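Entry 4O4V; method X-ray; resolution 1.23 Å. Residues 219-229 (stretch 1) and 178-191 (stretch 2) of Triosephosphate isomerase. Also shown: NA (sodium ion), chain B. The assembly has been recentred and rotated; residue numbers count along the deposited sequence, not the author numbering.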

# COMPACT_ATOMS: atom_id res chain seq x y z
N ASN A 219 32.80 0.07 -1.77
CA ASN A 219 33.87 -0.91 -1.91
C ASN A 219 34.44 -1.37 -0.56
O ASN A 219 34.68 -2.58 -0.35
CB ASN A 219 34.99 -0.38 -2.80
CG ASN A 219 34.56 -0.19 -4.24
OD1 ASN A 219 33.50 -0.67 -4.64
ND2 ASN A 219 35.39 0.49 -5.04
N GLU A 220 34.63 -0.43 0.35
CA GLU A 220 35.12 -0.76 1.68
C GLU A 220 34.08 -1.54 2.47
O GLU A 220 34.44 -2.44 3.22
CB GLU A 220 35.55 0.51 2.42
N LEU A 221 32.80 -1.20 2.34
CA LEU A 221 31.77 -1.99 2.99
C LEU A 221 31.70 -3.40 2.44
O LEU A 221 31.60 -4.38 3.20
CB LEU A 221 30.41 -1.30 2.88
CG LEU A 221 30.21 -0.07 3.76
CD1 LEU A 221 29.07 0.79 3.22
CD2 LEU A 221 29.90 -0.52 5.18
N ALA A 222 31.77 -3.53 1.13
CA ALA A 222 31.68 -4.86 0.50
C ALA A 222 32.77 -5.79 0.99
O ALA A 222 32.57 -7.00 1.13
CB ALA A 222 31.75 -4.71 -1.02
N ALA A 223 33.96 -5.25 1.22
CA ALA A 223 35.09 -6.05 1.66
C ALA A 223 34.91 -6.61 3.06
O ALA A 223 35.63 -7.54 3.44
CB ALA A 223 36.37 -5.22 1.59
N CYS A 224 34.01 -6.10 3.87
CA CYS A 224 33.81 -6.64 5.21
C CYS A 224 33.34 -8.09 5.11
O CYS A 224 32.48 -8.42 4.28
CB CYS A 224 32.76 -5.82 5.92
SG CYS A 224 33.20 -4.13 6.31
N PRO A 225 33.91 -8.98 5.95
CA PRO A 225 33.65 -10.41 5.73
C PRO A 225 32.21 -10.85 5.94
O PRO A 225 31.76 -11.80 5.31
CB PRO A 225 34.59 -11.09 6.73
CG PRO A 225 34.92 -10.06 7.72
CD PRO A 225 34.93 -8.74 6.97
N ASP A 226 31.48 -10.21 6.86
CA ASP A 226 30.10 -10.60 7.10
C ASP A 226 29.05 -9.82 6.35
O ASP A 226 27.87 -10.09 6.49
CB ASP A 226 29.80 -10.66 8.58
CG ASP A 226 30.54 -11.81 9.24
OD1 ASP A 226 30.04 -12.95 9.20
OD2 ASP A 226 31.64 -11.56 9.77
N VAL A 227 29.49 -8.82 5.59
CA VAL A 227 28.60 -8.03 4.74
C VAL A 227 28.52 -8.69 3.38
O VAL A 227 29.50 -8.76 2.64
CB VAL A 227 29.13 -6.56 4.62
CG1 VAL A 227 28.27 -5.76 3.64
CG2 VAL A 227 29.12 -5.89 5.96
N ASP A 228 27.32 -9.17 3.04
CA ASP A 228 27.10 -9.90 1.81
C ASP A 228 26.44 -9.08 0.72
O ASP A 228 26.03 -9.64 -0.33
CB ASP A 228 26.22 -11.13 2.07
CG ASP A 228 26.78 -12.08 3.09
OD1 ASP A 228 28.03 -12.36 3.07
OD2 ASP A 228 26.03 -12.60 3.89
N GLY A 229 26.32 -7.78 0.92
CA GLY A 229 25.67 -6.91 -0.02
C GLY A 229 24.93 -5.82 0.68
O GLY A 229 25.20 -5.50 1.84
NA NA B . 31.74 -8.95 2.12
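Stretch 2 178-191: STQDAQEMCKVIRD

How does stretch 2 begin, and where does it first touch stretch 1? Ser178 caps a helix that runs from Thr179 through Asp191, its OG accepting from Asp181 N at 3.0 Å. Both stretches advance in the same direction: Thr179 lies beside Leu221, Gln183 beside Cys224 and Lys187 beside Asp226. Thr179 points toward stretch 1 and sets its CG2 3.4 Å from Cys224 SG, while Ala182 packs its CB 3.5 Å from Leu221 CD2.

What does the helix offer the turn at Cys224 to Val227? Gln183, chi1 t and chi2 p, brings its amide to Asp226 and pairs with it twice. Its OE1 accepts from Asp226 N at 2.9 Å, and its NE2 donates to Asp226 OD2 at 2.8 Å, so one amide holds both backbone and side chain of the type I turn.

What fixes the far end? Cys186 places its SG 3.9 Å from Val227 CG2. Next, Lys187 NZ forms a salt bridge with Asp191 OD1 at 2.8 Å and reaches Asp226 OD1 through a water. One helical turn after Cys186, Arg190 forms salt bridges through NE to Asp226 OD1 (2.9 Å) and NH2 to Asp228 OD2 (2.8 Å), both acids at the guanidinium edge; NH2 also donates to Asp226 O at 3.0 Å.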

# COMPACT_ATOMS: atom_id res chain seq x y z
N SER A 178 30.08 3.84 10.86
CA SER A 178 31.36 3.48 10.26
C SER A 178 31.26 2.12 9.54
O SER A 178 30.34 1.35 9.73
CB SER A 178 32.45 3.40 11.31
OG SER A 178 32.21 2.24 12.11
N THR A 179 32.28 1.84 8.75
CA THR A 179 32.40 0.56 8.09
C THR A 179 32.46 -0.54 9.14
O THR A 179 31.82 -1.59 9.00
CB THR A 179 33.63 0.56 7.17
OG1 THR A 179 33.43 1.55 6.15
CG2 THR A 179 33.82 -0.81 6.51
N GLN A 180 33.20 -0.30 10.22
CA GLN A 180 33.29 -1.26 11.30
C GLN A 180 31.94 -1.52 11.97
O GLN A 180 31.64 -2.67 12.33
CB GLN A 180 34.31 -0.78 12.33
N ASP A 181 31.09 -0.50 12.10
CA ASP A 181 29.77 -0.70 12.67
C ASP A 181 28.97 -1.67 11.80
O ASP A 181 28.22 -2.50 12.32
CB ASP A 181 28.98 0.63 12.76
CG ASP A 181 29.54 1.60 13.75
OD1 ASP A 181 30.04 1.20 14.82
OD2 ASP A 181 29.46 2.84 13.47
N ALA A 182 29.06 -1.53 10.48
CA ALA A 182 28.35 -2.39 9.55
C ALA A 182 28.78 -3.85 9.72
O ALA A 182 27.97 -4.77 9.84
CB ALA A 182 28.56 -1.94 8.12
N GLN A 183 30.09 -4.07 9.70
CA GLN A 183 30.63 -5.41 9.86
C GLN A 183 30.21 -6.01 11.18
O GLN A 183 29.78 -7.16 11.25
CB GLN A 183 32.16 -5.37 9.76
CG GLN A 183 32.89 -6.58 10.32
CD GLN A 183 32.48 -7.87 9.67
OE1 GLN A 183 32.11 -7.93 8.49
NE2 GLN A 183 32.56 -8.95 10.45
N GLU A 184 30.32 -5.24 12.25
CA GLU A 184 30.01 -5.77 13.56
C GLU A 184 28.56 -6.22 13.68
O GLU A 184 28.29 -7.27 14.24
CB GLU A 184 30.28 -4.72 14.66
N MET A 185 27.64 -5.44 13.14
CA MET A 185 26.22 -5.82 13.27
C MET A 185 25.83 -6.95 12.35
O MET A 185 25.02 -7.80 12.72
CB MET A 185 25.30 -4.61 13.06
CG MET A 185 25.45 -3.55 14.16
SD MET A 185 25.28 -4.14 15.85
CE MET A 185 23.52 -4.42 15.91
N CYS A 186 26.42 -7.02 11.15
CA CYS A 186 26.16 -8.18 10.29
C CYS A 186 26.69 -9.45 10.92
O CYS A 186 26.02 -10.50 10.86
CB CYS A 186 26.73 -7.94 8.90
SG CYS A 186 25.83 -6.67 7.96
N LYS A 187 27.84 -9.38 11.58
CA LYS A 187 28.37 -10.52 12.32
C LYS A 187 27.47 -10.90 13.51
O LYS A 187 27.23 -12.08 13.77
CB LYS A 187 29.79 -10.21 12.80
CG LYS A 187 30.43 -11.32 13.64
CD LYS A 187 30.42 -12.69 13.03
CE LYS A 187 31.37 -13.64 13.80
NZ LYS A 187 31.17 -15.05 13.36
N VAL A 188 26.95 -9.91 14.23
CA VAL A 188 26.02 -10.19 15.31
C VAL A 188 24.83 -11.01 14.78
O VAL A 188 24.42 -12.00 15.39
CB VAL A 188 25.53 -8.87 15.95
CG1 VAL A 188 24.21 -9.07 16.71
CG2 VAL A 188 26.60 -8.27 16.88
N ILE A 189 24.26 -10.60 13.65
CA ILE A 189 23.13 -11.32 13.10
C ILE A 189 23.51 -12.76 12.70
O ILE A 189 22.78 -13.70 12.97
CB ILE A 189 22.53 -10.54 11.92
CG1 ILE A 189 21.92 -9.21 12.40
CG2 ILE A 189 21.47 -11.38 11.21
CD1 ILE A 189 21.65 -8.22 11.33
N ARG A 190 24.65 -12.90 12.04
CA ARG A 190 25.08 -14.24 11.64
C ARG A 190 25.26 -15.14 12.84
O ARG A 190 24.87 -16.32 12.79
CB ARG A 190 26.36 -14.19 10.81
CG ARG A 190 26.58 -15.47 10.00
CD ARG A 190 27.75 -15.44 9.04
NE ARG A 190 27.70 -14.27 8.17
CZ ARG A 190 26.88 -14.10 7.13
NH1 ARG A 190 26.05 -15.01 6.74
NH2 ARG A 190 26.90 -12.92 6.49
N ASP A 191 25.81 -14.61 13.92
CA ASP A 191 25.99 -15.41 15.13
C ASP A 191 24.67 -15.77 15.81
O ASP A 191 24.54 -16.86 16.38
CB ASP A 191 26.94 -14.72 16.09
CG ASP A 191 28.38 -14.77 15.62
OD1 ASP A 191 28.73 -15.58 14.73
OD2 ASP A 191 29.17 -13.97 16.18
O HOH W 1 31.14 -15.03 10.60
O HOH W 2 31.94 -11.27 2.59